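Local coordinates for protein bile salt hydrolase/transferase (Clostridium perfringens, PDB 2BJF) that hydrolyses the amide bond of glycine- and taurine-conjugated bile salts, releasing the free bile acid and the amino acid, and can also act as a bile acid amine N-acyltransferase, at residues 81-86 with 176-181; 152-157 with 165-170. All coordinates share one frame; numbering follows the deposited sequence. Where two conformers were deposited one is given.

Contact 1: 81-86 with 176-181; sequences LNFPVY and SPTFDW. With TAU (2-aminoethanesulfonic acid), chain C; DXC ((3alpha,5beta,12alpha)-3,12-dihydroxycholan-24-oic acid), chain B.
Ser176 OG donates to Val85 O over 2.8 Å, and this hydrogen bond is the polar centre of the contact. The C=O...OG angle of 122°, with OG in the carbonyl plane, puts the hydroxyl on a lone pair of Val85 O. Ser176 holds OG anti to its own carbonyl carbon (chi1 -65°), which turns the hydroxyl into the bend formed by residues 83-86. Pro84 CD packs 3.3 Å from the same OG. Val85 O also stands 3.8 Å above the centre of the Phe83 ring, while Pro177 O meets that ring at its edge and in its plane, 3.8 Å from Phe83 CE1. Thr178 CG2 reaches Phe83 CZ near the same plane. Beyond the bend, the Tyr86 and Pro177 side chains run alongside each other in the same direction, Tyr86 CE2 to Pro177 CB 3.6 Å; a cis peptide bond precedes Pro177.

One end of the contact belongs to the product site. Asn82 is an established taurine-binding residue; in the conformer given, one of two, Asn82 ND2 makes a weak and doubtful bond to sulfonate O3 of taurine, while OD1 is taken up by Thr141. Pro84 CG lies 3.6 Å from taurine O1.

Leu210 of the second subunit packs on Pro84, Val85, Tyr86 and Pro177. Within the chain, the contact joins the end of strand 77-82 to the start of helix 179-186, with the Phe83 ring stacked on His143 of strand 142-147 and Phe179 set against strand 153-158 and helix 225-243.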
loop_
_atom_site.group_PDB
_atom_site.type_symbol
_atom_site.label_atom_id
_atom_site.label_comp_id
_atom_site.label_asym_id
_atom_site.label_seq_id
_atom_site.Cartn_x
_atom_site.Cartn_y
_atom_site.Cartn_z
ATOM N N LEU A 81 6.560 -12.444 23.826
ATOM C CA LEU A 81 5.813 -11.455 23.047
ATOM C C LEU A 81 4.360 -11.900 22.920
ATOM O O LEU A 81 4.080 -13.099 22.912
ATOM C CB LEU A 81 6.438 -11.286 21.654
ATOM C CG LEU A 81 7.800 -10.587 21.500
ATOM C CD1 LEU A 81 8.963 -11.448 21.976
ATOM C CD2 LEU A 81 8.024 -10.177 20.054
ATOM N N ASN A 82 3.445 -10.935 22.823
ATOM C CA ASN A 82 2.013 -11.227 22.707
ATOM C C ASN A 82 1.693 -12.115 21.506
ATOM O O ASN A 82 2.285 -11.966 20.436
ATOM C CB ASN A 82 1.199 -9.928 22.648
ATOM C CG ASN A 82 -0.300 -10.162 22.780
ATOM O OD1 ASN A 82 -0.748 -11.029 23.535
ATOM N ND2 ASN A 82 -1.083 -9.380 22.049
ATOM N N PHE A 83 0.763 -13.047 21.700
ATOM C CA PHE A 83 0.400 -14.021 20.670
ATOM C C PHE A 83 -1.081 -14.372 20.846
ATOM O O PHE A 83 -1.412 -15.510 21.183
ATOM C CB PHE A 83 1.301 -15.258 20.819
ATOM C CG PHE A 83 1.280 -16.198 19.641
ATOM C CD1 PHE A 83 1.506 -15.738 18.346
ATOM C CD2 PHE A 83 1.087 -17.563 19.840
ATOM C CE1 PHE A 83 1.500 -16.619 17.265
ATOM C CE2 PHE A 83 1.080 -18.453 18.766
ATOM C CZ PHE A 83 1.288 -17.977 17.476
ATOM N N PRO A 84 -1.979 -13.388 20.613
ATOM C CA PRO A 84 -3.395 -13.508 20.983
ATOM C C PRO A 84 -4.202 -14.452 20.100
ATOM O O PRO A 84 -5.210 -15.001 20.550
ATOM C CB PRO A 84 -3.918 -12.077 20.832
ATOM C CG PRO A 84 -3.054 -11.471 19.796
ATOM C CD PRO A 84 -1.695 -12.094 19.963
ATOM N N VAL A 85 -3.770 -14.627 18.856
ATOM C CA VAL A 85 -4.479 -15.496 17.930
ATOM C C VAL A 85 -3.592 -16.676 17.552
ATOM O O VAL A 85 -2.377 -16.519 17.382
ATOM C CB VAL A 85 -4.958 -14.740 16.662
ATOM C CG1 VAL A 85 -6.050 -15.532 15.950
ATOM C CG2 VAL A 85 -5.479 -13.347 17.017
ATOM N N TYR A 86 -4.218 -17.848 17.438
ATOM C CA TYR A 86 -3.578 -19.115 17.039
ATOM C C TYR A 86 -2.862 -19.848 18.182
ATOM O O TYR A 86 -2.393 -20.975 18.004
ATOM C CB TYR A 86 -2.669 -18.941 15.806
ATOM C CG TYR A 86 -3.353 -18.240 14.646
ATOM C CD1 TYR A 86 -4.340 -18.884 13.898
ATOM C CD2 TYR A 86 -3.020 -16.929 14.305
ATOM C CE1 TYR A 86 -4.976 -18.240 12.841
ATOM C CE2 TYR A 86 -3.649 -16.278 13.253
ATOM C CZ TYR A 86 -4.623 -16.937 12.525
ATOM O OH TYR A 86 -5.243 -16.290 11.482
ATOM N N SER A 176 0.900 -12.148 16.309
ATOM C CA SER A 176 0.127 -13.037 15.428
ATOM C C SER A 176 0.057 -12.511 13.986
ATOM O O SER A 176 0.100 -11.299 13.778
ATOM C CB SER A 176 -1.275 -13.264 15.997
ATOM O OG SER A 176 -1.203 -13.955 17.235
ATOM N N PRO A 177 -0.056 -13.412 12.984
ATOM C CA PRO A 177 -0.195 -14.876 13.020
ATOM C C PRO A 177 1.090 -15.645 13.347
ATOM O O PRO A 177 2.062 -15.067 13.841
ATOM C CB PRO A 177 -0.666 -15.227 11.596
ATOM C CG PRO A 177 -0.840 -13.947 10.875
ATOM C CD PRO A 177 -0.059 -12.914 11.598
ATOM N N THR A 178 1.076 -16.948 13.069
ATOM C CA THR A 178 2.199 -17.839 13.367
ATOM C C THR A 178 3.461 -17.454 12.592
ATOM O O THR A 178 3.392 -16.747 11.581
ATOM C CB THR A 178 1.844 -19.313 13.077
ATOM O OG1 THR A 178 1.509 -19.461 11.692
ATOM C CG2 THR A 178 0.668 -19.766 13.940
ATOM N N PHE A 179 4.610 -17.926 13.073
ATOM C CA PHE A 179 5.906 -17.542 12.509
ATOM C C PHE A 179 6.047 -17.915 11.033
ATOM O O PHE A 179 6.551 -17.123 10.233
ATOM C CB PHE A 179 7.057 -18.129 13.335
ATOM C CG PHE A 179 8.420 -17.660 12.896
ATOM C CD1 PHE A 179 8.807 -16.333 13.074
ATOM C CD2 PHE A 179 9.317 -18.545 12.308
ATOM C CE1 PHE A 179 10.066 -15.897 12.668
ATOM C CE2 PHE A 179 10.579 -18.121 11.904
ATOM C CZ PHE A 179 10.952 -16.793 12.080
ATOM N N ASP A 180 5.585 -19.112 10.677
ATOM C CA ASP A 180 5.633 -19.574 9.291
ATOM C C ASP A 180 4.803 -18.697 8.353
ATOM O O ASP A 180 5.143 -18.553 7.176
ATOM C CB ASP A 180 5.213 -21.046 9.181
ATOM C CG ASP A 180 3.829 -21.309 9.743
ATOM O OD1 ASP A 180 3.599 -21.015 10.932
ATOM O OD2 ASP A 180 2.971 -21.824 8.996
ATOM N N TRP A 181 3.727 -18.106 8.879
ATOM C CA TRP A 181 2.905 -17.174 8.102
ATOM C C TRP A 181 3.701 -15.923 7.731
ATOM O O TRP A 181 3.674 -15.484 6.580
ATOM C CB TRP A 181 1.618 -16.793 8.853
ATOM C CG TRP A 181 0.671 -15.972 8.015
ATOM C CD1 TRP A 181 -0.411 -16.428 7.317
ATOM C CD2 TRP A 181 0.736 -14.558 7.774
ATOM N NE1 TRP A 181 -1.020 -15.389 6.654
ATOM C CE2 TRP A 181 -0.341 -14.230 6.921
ATOM C CE3 TRP A 181 1.598 -13.536 8.203
ATOM C CZ2 TRP A 181 -0.580 -12.923 6.482
ATOM C CZ3 TRP A 181 1.360 -12.236 7.767
ATOM C CH2 TRP A 181 0.279 -11.942 6.916
HETATM C C1 TAU C . -3.741 -7.437 19.992
HETATM C C2 TAU C . -2.744 -6.922 20.570
HETATM N N1 TAU C . -4.859 -7.862 19.659
HETATM S S TAU C . -1.299 -7.064 19.973
HETATM O O1 TAU C . -1.118 -8.417 19.394
HETATM O O2 TAU C . -1.085 -6.043 18.925
HETATM O O3 TAU C . -0.314 -6.868 21.062
HETATM C C1 DXC B . -2.191 -11.365 34.671
HETATM C C2 DXC B . -1.265 -12.543 34.370
HETATM C C3 DXC B . -0.019 -12.587 35.273
HETATM C C4 DXC B . 0.758 -11.259 35.331
HETATM C C5 DXC B . -0.213 -10.111 35.612
HETATM C C6 DXC B . -1.411 -10.055 34.661
HETATM C C7 DXC B . 0.862 -13.777 34.864
HETATM C C8 DXC B . 1.663 -13.545 33.581
HETATM C C9 DXC B . 2.388 -12.198 33.532
HETATM C C10 DXC B . 1.490 -11.026 33.983
HETATM C C11 DXC B . 2.849 -11.877 32.107
HETATM C C12 DXC B . 3.633 -10.570 31.964
HETATM C C13 DXC B . 2.777 -9.396 32.466
HETATM C C14 DXC B . 2.219 -9.670 33.871
HETATM C C15 DXC B . 3.624 -12.928 31.312
HETATM C C16 DXC B . 4.260 -12.107 30.184
HETATM C C17 DXC B . 3.909 -10.632 30.453
HETATM C C18 DXC B . 1.759 -11.291 36.484
HETATM C C19 DXC B . 4.913 -9.659 29.798
HETATM O O1 DXC B . 1.702 -9.105 31.559
HETATM O O2 DXC B . -3.224 -11.308 33.679
HETATM C C20 DXC B . 4.949 -10.603 32.764
HETATM C C21 DXC B . 4.873 -9.756 28.267
HETATM C C22 DXC B . 3.499 -9.413 27.681
HETATM C C23 DXC B . 3.579 -8.962 26.240
HETATM O O3 DXC B . 4.694 -8.751 25.716
HETATM O O4 DXC B . 2.504 -8.814 25.621
HETATM C C24 DXC B . 4.760 -8.195 30.219
#

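Contact 2: 152-157 with 165-170; sequences KSIVVE and VFDNNI
Val155 and Phe166 form the antiparallel hydrogen-bonded pair of a beta hairpin made by strands 153-158 and 163-167. Both backbone bonds of the pair are short and nearly straight: Phe166 N gives to Val155 O at 2.8 Å (165° at the hydrogen), and Val155 N gives to Phe166 O at 2.9 Å. The flanking pairs, Ile154 with Asp167 and Val156 with Val165, are non-hydrogen-bonded. Ile154 CA makes a bent CA-H...O contact with Phe166 O, an oxygen that Val155 N already holds. On the other edge of this pairing Ile154 CD1 meets Val165 CG1 at 4.0 Å.

Asn168 N gives a third bond to Ser153 O over 2.9 Å, but the donor stands 37° above the carbonyl plane. Water 2 lies 3.0 Å from Ser153 O. Water 1 accepts from Ser153 N and also stands near Asn168 O. Among the side chains, Ser153 OG is paired with Ser147, Asp167 OD1 forms a salt bridge with Lys120, and Glu157 OE2 is bonded to His143.

The Asn168 amide is satisfied at both ends: OD1 accepts from Ile170 N at 2.9 Å, closing an Asx turn, and also from Gly171 N, while ND2 gives to Val172 O. With CG anti to the backbone N, its side chain crosses that of Val155, bringing Val155 CG2 within 3.4 Å of Asn168 ND2. The face bearing Ile154, Val156 and Val165 packs on helix 116-123, whereas Phe179 of helix 179-186 covers Val155 and Asn168. Glu157 turns its carboxylate 83° from the Phe166 ring plane, with Glu157 OE1 3.5 Å from Phe166 CE2.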
loop_
_atom_site.group_PDB
_atom_site.type_symbol
_atom_site.label_atom_id
_atom_site.label_comp_id
_atom_site.label_asym_id
_atom_site.label_seq_id
_atom_site.Cartn_x
_atom_site.Cartn_y
_atom_site.Cartn_z
ATOM N N LYS A 152 22.480 -17.874 16.727
ATOM C CA LYS A 152 21.302 -18.660 16.377
ATOM C C LYS A 152 20.081 -18.198 17.163
ATOM O O LYS A 152 20.181 -17.882 18.349
ATOM C CB LYS A 152 21.553 -20.153 16.615
ATOM C CG LYS A 152 22.499 -20.808 15.607
ATOM C CD LYS A 152 21.832 -21.006 14.245
ATOM C CE LYS A 152 22.833 -21.436 13.179
ATOM N NZ LYS A 152 23.812 -20.357 12.843
ATOM N N SER A 153 18.936 -18.160 16.486
ATOM C CA SER A 153 17.670 -17.782 17.107
ATOM C C SER A 153 16.581 -18.799 16.788
ATOM O O SER A 153 16.548 -19.358 15.691
ATOM C CB SER A 153 17.228 -16.392 16.635
ATOM O OG SER A 153 18.116 -15.381 17.082
ATOM N N ILE A 154 15.702 -19.038 17.760
ATOM C CA ILE A 154 14.525 -19.886 17.555
ATOM C C ILE A 154 13.243 -19.189 18.014
ATOM O O ILE A 154 13.287 -18.243 18.807
ATOM C CB ILE A 154 14.657 -21.280 18.241
ATOM C CG1 ILE A 154 14.971 -21.138 19.736
ATOM C CG2 ILE A 154 15.704 -22.140 17.521
ATOM C CD1 ILE A 154 14.766 -22.417 20.542
ATOM N N VAL A 155 12.112 -19.651 17.487
ATOM C CA VAL A 155 10.797 -19.139 17.863
ATOM C C VAL A 155 9.955 -20.296 18.390
ATOM O O VAL A 155 9.874 -21.353 17.759
ATOM C CB VAL A 155 10.089 -18.444 16.671
ATOM C CG1 VAL A 155 8.646 -18.077 17.019
ATOM C CG2 VAL A 155 10.866 -17.201 16.242
ATOM N N VAL A 156 9.345 -20.089 19.554
ATOM C CA VAL A 156 8.543 -21.121 20.213
ATOM C C VAL A 156 7.073 -20.718 20.231
ATOM O O VAL A 156 6.706 -19.702 20.822
ATOM C CB VAL A 156 9.032 -21.377 21.660
ATOM C CG1 VAL A 156 8.223 -22.491 22.313
ATOM C CG2 VAL A 156 10.518 -21.719 21.674
ATOM N N GLU A 157 6.237 -21.520 19.574
ATOM C CA GLU A 157 4.803 -21.248 19.491
ATOM C C GLU A 157 4.008 -22.523 19.730
ATOM O O GLU A 157 4.182 -23.507 19.014
ATOM C CB GLU A 157 4.441 -20.651 18.124
ATOM C CG GLU A 157 5.097 -19.302 17.849
ATOM C CD GLU A 157 4.757 -18.708 16.490
ATOM O OE1 GLU A 157 4.319 -19.448 15.582
ATOM O OE2 GLU A 157 4.950 -17.484 16.336
ATOM N N VAL A 165 8.750 -25.373 17.270
ATOM C CA VAL A 165 10.040 -24.716 17.488
ATOM C C VAL A 165 10.661 -24.436 16.119
ATOM O O VAL A 165 11.138 -25.351 15.444
ATOM C CB VAL A 165 11.004 -25.566 18.366
ATOM C CG1 VAL A 165 12.335 -24.844 18.561
ATOM C CG2 VAL A 165 10.378 -25.879 19.719
ATOM N N PHE A 166 10.627 -23.169 15.710
ATOM C CA PHE A 166 11.129 -22.758 14.399
ATOM C C PHE A 166 12.555 -22.234 14.483
ATOM O O PHE A 166 12.899 -21.508 15.416
ATOM C CB PHE A 166 10.266 -21.639 13.808
ATOM C CG PHE A 166 8.811 -21.983 13.656
ATOM C CD1 PHE A 166 8.362 -22.703 12.552
ATOM C CD2 PHE A 166 7.882 -21.550 14.597
ATOM C CE1 PHE A 166 7.010 -23.008 12.400
ATOM C CE2 PHE A 166 6.529 -21.846 14.453
ATOM C CZ PHE A 166 6.092 -22.579 13.353
ATOM N N ASP A 167 13.374 -22.587 13.495
ATOM C CA ASP A 167 14.642 -21.898 13.279
ATOM C C ASP A 167 14.338 -20.514 12.718
ATOM O O ASP A 167 13.616 -20.388 11.724
ATOM C CB ASP A 167 15.534 -22.675 12.305
ATOM C CG ASP A 167 16.168 -23.906 12.934
ATOM O OD1 ASP A 167 16.095 -24.069 14.170
ATOM O OD2 ASP A 167 16.752 -24.712 12.182
ATOM N N ASN A 168 14.872 -19.481 13.366
ATOM C CA ASN A 168 14.629 -18.100 12.952
ATOM C C ASN A 168 15.822 -17.513 12.205
ATOM O O ASN A 168 16.786 -17.046 12.819
ATOM C CB ASN A 168 14.258 -17.231 14.161
ATOM C CG ASN A 168 13.788 -15.833 13.765
ATOM O OD1 ASN A 168 14.018 -15.374 12.645
ATOM N ND2 ASN A 168 13.127 -15.153 14.691
ATOM N N ASN A 169 15.741 -17.539 10.878
ATOM C CA ASN A 169 16.793 -16.999 10.019
ATOM C C ASN A 169 16.512 -15.559 9.584
ATOM O O ASN A 169 17.235 -14.999 8.758
ATOM C CB ASN A 169 16.997 -17.907 8.800
ATOM C CG ASN A 169 17.522 -19.284 9.174
ATOM O OD1 ASN A 169 16.969 -20.305 8.760
ATOM N ND2 ASN A 169 18.591 -19.320 9.964
ATOM N N ILE A 170 15.461 -14.972 10.153
ATOM C CA ILE A 170 15.057 -13.599 9.842
ATOM C C ILE A 170 15.649 -12.632 10.866
ATOM O O ILE A 170 15.928 -11.472 10.551
ATOM C CB ILE A 170 13.507 -13.433 9.826
ATOM C CG1 ILE A 170 12.795 -14.681 9.271
ATOM C CG2 ILE A 170 13.098 -12.159 9.073
ATOM C CD1 ILE A 170 13.103 -15.022 7.822
HETATM O O HOH W 1 19.031 -18.512 13.585
HETATM O O HOH W 2 18.189 -21.619 14.742
#

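The two contacts meet at the start of helix 179-186: Phe179 N of contact 1 lies 2.9 Å from Glu157 OE1 of contact 2, a probable hydrogen bond, and the Phe179 ring packs on the Phe166 side chain. Both reach one antiparallel sheet, through strand 77-82 in contact 1 and strands 153-158 and 163-167 in contact 2. Contact 2 is the more buried, and regular main-chain bonds dominate it. Contact 1 is only partly buried, at the taurine site and a subunit interface; a side-chain hydroxyl bond and irregular loop packing hold it. Asn82 touches product directly, whereas the Glu157 side chain lies about 11 Å from taurine.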